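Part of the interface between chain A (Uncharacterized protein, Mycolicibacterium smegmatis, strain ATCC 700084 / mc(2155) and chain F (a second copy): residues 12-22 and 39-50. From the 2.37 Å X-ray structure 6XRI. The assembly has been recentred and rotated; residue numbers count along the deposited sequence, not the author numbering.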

ATOM      1  N   VAL A  12      19.934 -18.772   8.806  1.00 12.84           N
ATOM      2  CA  VAL A  12      18.541 -18.391   8.960  1.00 14.79           C
ATOM      3  C   VAL A  12      18.347 -16.927   8.587  1.00 14.97           C
ATOM      4  O   VAL A  12      17.521 -16.584   7.731  1.00  9.72           O
ATOM      5  CB  VAL A  12      18.079 -18.697  10.393  1.00 15.41           C
ATOM      6  CG1 VAL A  12      16.809 -17.896  10.743  1.00 12.73           C
ATOM      7  CG2 VAL A  12      17.855 -20.212  10.517  1.00 22.68           C
ATOM      8  N   ARG A  13      19.122 -16.042   9.204  1.00  8.36           N
ATOM      9  CA  ARG A  13      18.981 -14.629   8.894  1.00 12.41           C
ATOM     10  C   ARG A  13      19.115 -14.351   7.398  1.00  6.63           C
ATOM     11  O   ARG A  13      18.451 -13.450   6.880  1.00  7.91           O
ATOM     12  CB  ARG A  13      20.010 -13.816   9.657  1.00 11.91           C
ATOM     13  CG  ARG A  13      19.981 -13.975  11.146  1.00 12.38           C
ATOM     14  CD  ARG A  13      20.560 -12.726  11.765  1.00 26.07           C
ATOM     15  NE  ARG A  13      20.823 -12.901  13.185  1.00 36.52           N
ATOM     16  CZ  ARG A  13      21.167 -11.917  14.007  1.00 39.10           C
ATOM     17  NH1 ARG A  13      21.284 -10.681  13.542  1.00 51.51           N
ATOM     18  NH2 ARG A  13      21.385 -12.164  15.296  1.00 39.71           N
ATOM     19  N   GLU A  14      19.968 -15.095   6.683  1.00  7.01           N
ATOM     20  CA  GLU A  14      20.137 -14.862   5.247  1.00  8.29           C
ATOM     21  C   GLU A  14      18.933 -15.351   4.448  1.00  7.21           C
ATOM     22  O   GLU A  14      18.395 -14.626   3.599  1.00  1.42           O
ATOM     23  CB  GLU A  14      21.405 -15.564   4.751  1.00 11.48           C
ATOM     24  CG  GLU A  14      21.808 -15.224   3.336  1.00  9.09           C
ATOM     25  CD  GLU A  14      23.096 -15.930   2.892  1.00 11.47           C
ATOM     26  OE1 GLU A  14      24.135 -15.771   3.572  1.00  6.09           O
ATOM     27  OE2 GLU A  14      23.074 -16.644   1.857  1.00 22.31           O
ATOM     28  N   GLN A  15      18.534 -16.604   4.659  1.00  6.31           N
ATOM     29  CA  GLN A  15      17.502 -17.192   3.810  1.00  9.74           C
ATOM     30  C   GLN A  15      16.229 -16.362   3.861  1.00 10.74           C
ATOM     31  O   GLN A  15      15.622 -16.072   2.821  1.00  8.53           O
ATOM     32  CB  GLN A  15      17.224 -18.642   4.228  1.00  7.30           C
ATOM     33  CG  GLN A  15      16.293 -19.433   3.278  1.00 11.00           C
ATOM     34  CD  GLN A  15      16.844 -19.557   1.862  1.00 16.76           C
ATOM     35  OE1 GLN A  15      17.831 -18.915   1.516  1.00  5.57           O
ATOM     36  NE2 GLN A  15      16.211 -20.394   1.042  1.00 21.36           N
ATOM     37  N   THR A  16      15.811 -15.965   5.061  1.00  5.99           N
ATOM     38  CA  THR A  16      14.561 -15.230   5.179  1.00 12.44           C
ATOM     39  C   THR A  16      14.615 -13.960   4.346  1.00 12.14           C
ATOM     40  O   THR A  16      13.682 -13.657   3.589  1.00 10.46           O
ATOM     41  CB  THR A  16      14.283 -14.900   6.638  1.00 13.83           C
ATOM     42  OG1 THR A  16      15.294 -13.999   7.115  1.00 11.71           O
ATOM     43  CG2 THR A  16      14.261 -16.158   7.496  1.00  9.26           C
ATOM     44  N   GLU A  17      15.723 -13.222   4.450  1.00 10.32           N
ATOM     45  CA  GLU A  17      15.912 -12.052   3.603  1.00 11.61           C
ATOM     46  C   GLU A  17      15.841 -12.432   2.133  1.00  9.25           C
ATOM     47  O   GLU A  17      15.260 -11.700   1.323  1.00  8.06           O
ATOM     48  CB  GLU A  17      17.246 -11.381   3.909  1.00  7.55           C
ATOM     49  CG  GLU A  17      17.582 -10.221   2.985  1.00 11.04           C
ATOM     50  CD  GLU A  17      18.589  -9.276   3.626  1.00 15.69           C
ATOM     51  OE1 GLU A  17      19.011  -9.562   4.762  1.00 14.25           O
ATOM     52  OE2 GLU A  17      18.960  -8.253   3.016  1.00  8.59           O
ATOM     53  N   ARG A  18      16.427 -13.576   1.772  1.00 14.37           N
ATOM     54  CA  ARG A  18      16.374 -14.024   0.387  1.00 13.75           C
ATOM     55  C   ARG A  18      14.933 -14.195  -0.067  1.00 14.26           C
ATOM     56  O   ARG A  18      14.595 -13.839  -1.202  1.00 14.48           O
ATOM     57  CB  ARG A  18      17.156 -15.325   0.228  1.00 14.35           C
ATOM     58  CG  ARG A  18      17.154 -15.933  -1.162  1.00 28.69           C
ATOM     59  CD  ARG A  18      18.278 -16.974  -1.238  1.00 30.82           C
ATOM     60  NE  ARG A  18      19.609 -16.369  -1.077  1.00 28.28           N
ATOM     61  CZ  ARG A  18      20.669 -16.967  -0.528  1.00 19.57           C
ATOM     62  NH1 ARG A  18      20.592 -18.207  -0.042  1.00  9.84           N
ATOM     63  NH2 ARG A  18      21.819 -16.305  -0.436  1.00 19.24           N
ATOM     64  N   ILE A  19      14.065 -14.716   0.815  1.00  8.94           N
ATOM     65  CA  ILE A  19      12.655 -14.905   0.469  1.00 10.05           C
ATOM     66  C   ILE A  19      11.972 -13.552   0.307  1.00 13.30           C
ATOM     67  O   ILE A  19      11.230 -13.319  -0.654  1.00 12.70           O
ATOM     68  CB  ILE A  19      11.939 -15.777   1.522  1.00 10.62           C
ATOM     69  CG1 ILE A  19      12.571 -17.170   1.570  1.00  8.56           C
ATOM     70  CG2 ILE A  19      10.447 -15.865   1.195  1.00 10.45           C
ATOM     71  CD1 ILE A  19      11.909 -18.120   2.505  1.00 14.62           C
ATOM     72  N   LEU A  20      12.221 -12.641   1.242  1.00 13.43           N
ATOM     73  CA  LEU A  20      11.766 -11.267   1.106  1.00 17.86           C
ATOM     74  C   LEU A  20      12.149 -10.693  -0.259  1.00 10.29           C
ATOM     75  O   LEU A  20      11.287 -10.328  -1.068  1.00 12.12           O
ATOM     76  CB  LEU A  20      12.365 -10.457   2.261  1.00 13.97           C
ATOM     77  CG  LEU A  20      12.127  -8.959   2.359  1.00 12.65           C
ATOM     78  CD1 LEU A  20      10.677  -8.648   2.475  1.00 16.53           C
ATOM     79  CD2 LEU A  20      12.864  -8.376   3.581  1.00 12.63           C
ATOM     80  N   GLU A  21      13.448 -10.643  -0.544  1.00  9.02           N
ATOM     81  CA  GLU A  21      13.907 -10.056  -1.797  1.00 18.21           C
ATOM     82  C   GLU A  21      13.240 -10.699  -3.010  1.00 15.08           C
ATOM     83  O   GLU A  21      13.080 -10.042  -4.042  1.00 17.26           O
ATOM     84  CB  GLU A  21      15.429 -10.174  -1.894  1.00 16.55           C
ATOM     85  CG  GLU A  21      16.035  -9.736  -3.236  1.00 16.51           C
ATOM     86  CD  GLU A  21      16.059  -8.230  -3.425  1.00 14.10           C
ATOM     87  OE1 GLU A  21      16.039  -7.509  -2.387  1.00  7.98           O
ATOM     88  OE2 GLU A  21      16.104  -7.804  -4.611  1.00  3.68           O
ATOM     89  N   GLN A  22      12.866 -11.977  -2.922  1.00 11.75           N
ATOM     90  CA  GLN A  22      12.237 -12.641  -4.057  1.00 14.93           C
ATOM     91  C   GLN A  22      10.790 -12.197  -4.214  1.00 20.80           C
ATOM     92  O   GLN A  22      10.245 -12.215  -5.324  1.00 17.24           O
ATOM     93  CB  GLN A  22      12.351 -14.165  -3.891  1.00 14.53           C
ATOM     94  CG  GLN A  22      11.256 -14.957  -4.613  1.00 25.18           C
ATOM     95  CD  GLN A  22      11.263 -14.773  -6.139  1.00 27.28           C
ATOM     96  OE1 GLN A  22      10.269 -14.329  -6.727  1.00 22.97           O
ATOM     97  NE2 GLN A  22      12.383 -15.127  -6.784  1.00 28.79           N
TER
ATOM     98  N   THR F  39       7.525  -0.785   7.331  1.00 28.00           N
ATOM     99  CA  THR F  39       8.904  -0.954   6.916  1.00 29.10           C
ATOM    100  C   THR F  39       9.496  -2.114   7.701  1.00 19.35           C
ATOM    101  O   THR F  39       9.319  -2.204   8.924  1.00 17.13           O
ATOM    102  CB  THR F  39       9.703   0.329   7.128  1.00 25.43           C
ATOM    103  OG1 THR F  39       9.026   1.415   6.484  1.00 26.37           O
ATOM    104  CG2 THR F  39      11.072   0.202   6.508  1.00 29.03           C
ATOM    105  N   THR F  40      10.148  -3.017   6.986  1.00 12.25           N
ATOM    106  CA  THR F  40      10.824  -4.161   7.570  1.00 17.55           C
ATOM    107  C   THR F  40      12.264  -4.156   7.067  1.00 23.88           C
ATOM    108  O   THR F  40      12.547  -3.710   5.947  1.00 17.44           O
ATOM    109  CB  THR F  40      10.106  -5.491   7.219  1.00 14.87           C
ATOM    110  OG1 THR F  40      10.692  -6.579   7.955  1.00 11.11           O
ATOM    111  CG2 THR F  40      10.174  -5.772   5.695  1.00 11.83           C
ATOM    112  N   THR F  41      13.167  -4.645   7.910  1.00 21.59           N
ATOM    113  CA  THR F  41      14.605  -4.554   7.693  1.00 25.75           C
ATOM    114  C   THR F  41      15.147  -5.956   7.468  1.00 27.18           C
ATOM    115  O   THR F  41      15.007  -6.819   8.341  1.00 24.98           O
ATOM    116  CB  THR F  41      15.294  -3.902   8.897  1.00 23.42           C
ATOM    117  OG1 THR F  41      14.935  -2.520   8.976  1.00 35.80           O
ATOM    118  CG2 THR F  41      16.802  -3.999   8.806  1.00 29.75           C
ATOM    119  N   GLY F  42      15.771  -6.171   6.308  1.00 22.72           N
ATOM    120  CA  GLY F  42      16.462  -7.408   5.984  1.00 21.04           C
ATOM    121  C   GLY F  42      17.359  -7.921   7.088  1.00 24.36           C
ATOM    122  O   GLY F  42      18.223  -7.193   7.583  1.00 25.33           O
ATOM    123  N   ALA F  43      17.160  -9.173   7.497  1.00 36.36           N
ATOM    124  CA  ALA F  43      17.831  -9.651   8.703  1.00 41.91           C
ATOM    125  C   ALA F  43      19.342  -9.753   8.520  1.00 40.93           C
ATOM    126  O   ALA F  43      20.090  -9.593   9.492  1.00 48.36           O
ATOM    127  CB  ALA F  43      17.279 -11.006   9.125  1.00 40.09           C
ATOM    128  N   LYS F  44      19.809 -10.023   7.302  1.00 25.22           N
ATOM    129  CA  LYS F  44      21.233 -10.199   7.030  1.00 25.13           C
ATOM    130  C   LYS F  44      21.951  -8.922   6.584  1.00 22.43           C
ATOM    131  O   LYS F  44      23.084  -8.671   7.016  1.00 18.20           O
ATOM    132  CB  LYS F  44      21.414 -11.276   5.959  1.00 19.65           C
ATOM    133  CG  LYS F  44      22.777 -11.887   5.943  1.00 14.35           C
ATOM    134  CD  LYS F  44      23.342 -11.926   4.555  1.00 16.92           C
ATOM    135  CE  LYS F  44      24.877 -11.758   4.607  1.00 13.27           C
ATOM    136  NZ  LYS F  44      25.482 -11.659   3.255  1.00 19.62           N
ATOM    137  N   SER F  45      21.336  -8.125   5.706  1.00 20.50           N
ATOM    138  CA  SER F  45      21.987  -6.956   5.136  1.00 15.23           C
ATOM    139  C   SER F  45      21.561  -5.655   5.791  1.00 16.04           C
ATOM    140  O   SER F  45      22.312  -4.683   5.733  1.00 16.39           O
ATOM    141  CB  SER F  45      21.698  -6.855   3.636  1.00  9.13           C
ATOM    142  OG  SER F  45      20.422  -6.291   3.409  1.00  9.27           O
ATOM    143  N   GLY F  46      20.400  -5.613   6.428  1.00 26.32           N
ATOM    144  CA  GLY F  46      19.936  -4.394   7.051  1.00 17.20           C
ATOM    145  C   GLY F  46      19.154  -3.474   6.146  1.00 17.82           C
ATOM    146  O   GLY F  46      18.751  -2.392   6.596  1.00 39.65           O
ATOM    147  N   LYS F  47      18.958  -3.863   4.885  1.00 14.53           N
ATOM    148  CA  LYS F  47      18.294  -3.037   3.890  1.00 15.69           C
ATOM    149  C   LYS F  47      16.795  -3.033   4.147  1.00 18.08           C
ATOM    150  O   LYS F  47      16.214  -4.053   4.527  1.00 16.52           O
ATOM    151  CB  LYS F  47      18.613  -3.581   2.492  1.00 17.26           C
ATOM    152  CG  LYS F  47      17.750  -3.064   1.353  1.00 13.57           C
ATOM    153  CD  LYS F  47      18.231  -3.618   0.007  1.00 18.08           C
ATOM    154  CE  LYS F  47      17.225  -3.353  -1.121  1.00 15.46           C
ATOM    155  NZ  LYS F  47      17.688  -3.843  -2.464  1.00 25.07           N
ATOM    156  N   LYS F  48      16.176  -1.866   3.960  1.00 22.71           N
ATOM    157  CA  LYS F  48      14.762  -1.688   4.254  1.00 25.22           C
ATOM    158  C   LYS F  48      13.910  -2.090   3.059  1.00 25.71           C
ATOM    159  O   LYS F  48      14.160  -1.666   1.927  1.00 28.11           O
ATOM    160  CB  LYS F  48      14.468  -0.241   4.641  1.00 24.90           C
ATOM    161  CG  LYS F  48      15.037   0.187   5.990  1.00 35.59           C
ATOM    162  CD  LYS F  48      15.277   1.702   6.013  1.00 41.11           C
ATOM    163  CE  LYS F  48      16.575   2.055   6.784  1.00 44.62           C
ATOM    164  NZ  LYS F  48      17.350   3.202   6.191  1.00 23.34           N
ATOM    165  N   ARG F  49      12.926  -2.933   3.322  1.00 19.00           N
ATOM    166  CA  ARG F  49      11.862  -3.233   2.388  1.00 15.32           C
ATOM    167  C   ARG F  49      10.587  -2.607   2.917  1.00 15.84           C
ATOM    168  O   ARG F  49      10.439  -2.398   4.127  1.00 15.30           O
ATOM    169  CB  ARG F  49      11.684  -4.737   2.210  1.00 13.08           C
ATOM    170  CG  ARG F  49      12.630  -5.326   1.159  1.00 15.99           C
ATOM    171  CD  ARG F  49      14.051  -4.799   1.302  1.00 12.70           C
ATOM    172  NE  ARG F  49      14.978  -5.617   0.529  1.00 12.72           N
ATOM    173  CZ  ARG F  49      15.892  -6.438   1.047  1.00 15.26           C
ATOM    174  NH1 ARG F  49      16.046  -6.557   2.363  1.00 14.61           N
ATOM    175  NH2 ARG F  49      16.673  -7.145   0.240  1.00 15.02           N
ATOM    176  N   TYR F  50       9.683  -2.301   1.995  1.00 12.96           N
ATOM    177  CA  TYR F  50       8.477  -1.564   2.319  1.00 17.79           C
ATOM    178  C   TYR F  50       7.255  -2.424   2.031  1.00 19.43           C
ATOM    179  O   TYR F  50       7.148  -3.051   0.967  1.00 13.43           O
ATOM    180  CB  TYR F  50       8.409  -0.247   1.568  1.00 24.91           C
ATOM    181  CG  TYR F  50       9.613   0.616   1.870  1.00 19.32           C
ATOM    182  CD1 TYR F  50       9.685   1.374   3.054  1.00 21.11           C
ATOM    183  CD2 TYR F  50      10.706   0.645   0.990  1.00 17.55           C
ATOM    184  CE1 TYR F  50      10.795   2.167   3.334  1.00 25.22           C
ATOM    185  CE2 TYR F  50      11.823   1.429   1.259  1.00 23.17           C
ATOM    186  CZ  TYR F  50      11.860   2.195   2.433  1.00 25.47           C
ATOM    187  OH  TYR F  50      12.951   2.999   2.713  1.00 22.41           O
TER
HETATM  188  O   HOH W   1      19.205  -8.174   0.324  1.00 13.28           O

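Chain F offers a β-hairpin, two strands joined by a six-residue loop, and lays it against one flank of a chain A helix; the rule of the contact is a buried glutamate reaching into the loop. Walking along chain F, T39(F) stays out of reach and T40(F) makes the first touch. Its CG2 lies 4.3 Å from L20(A) CD2, a light apolar contact, while its hydroxyl is satisfied elsewhere in the structure. T41(F) points away, as alternation along a strand requires.

At G42(F) the strand gives way to the loop, and here the absence of a side chain matters. An ideal CB would fall 2.6 Å from E17(A) OE2, a clash, so glycine leaves the room that the carboxylate occupies. A43(F) is small enough to let the helix backbone come close: its CB packs 3.5 Å from R13(A) O and 4.0 Å from R13(A) CB. A43(F) O lies off the edge of the R13(A) guanidinium, 4.4 Å from R13(A) NH1, too far for a hydrogen bond.

The next two residues hold the glutamate. E17(A), extended with chi1 and chi2 both t, points toward the loop, and its OE1 accepts from K44(F) N at 2.7 Å and from S45(F) N at 2.9 Å. S45(F) OG then donates to E17(A) OE2 in a very short bond of 2.5 Å. One carboxylate thus answers two consecutive amides and a hydroxyl. The same serine oxygen accepts from K47(F) N at 3.2 Å, bracing the loop from within. The K44(F) side chain contributes mainly its aliphatic length, its CD packing 3.8 Å from E14(A) CG; its NZ stays 4.3 Å from E14(A) OE1, beyond a salt bridge.

G46(F) touches nothing on the helix. Glycine here suits the backbone: at phi 88° and psi 0° a CB would be jammed against the preceding carbonyl oxygen. K47(F), fully extended, brings NZ to 4.0 Å from E21(A) OE1, near enough for charge complementarity but not for a salt bridge.

K48(F) points away, and R49(F) closes the contact from the second strand. Its CG packs 3.9 Å from L20(A) CG, and L20(A) CD2 also lies 3.9 Å from R49(F) NH1; the two acids lie at the guanidinium's edge. R49(F) NH2 makes a short salt bridge to E21(A) OE1 at 2.7 Å; NH1 reaches E17(A) OE2 at 3.4 Å, a weak hydrogen bond within a second salt bridge. Water 1 ties the pair further, donating to E17(A) OE2 and accepting from R49(F) NH2, each oxygen-to-partner distance 2.7 Å. Y50(F) turns away.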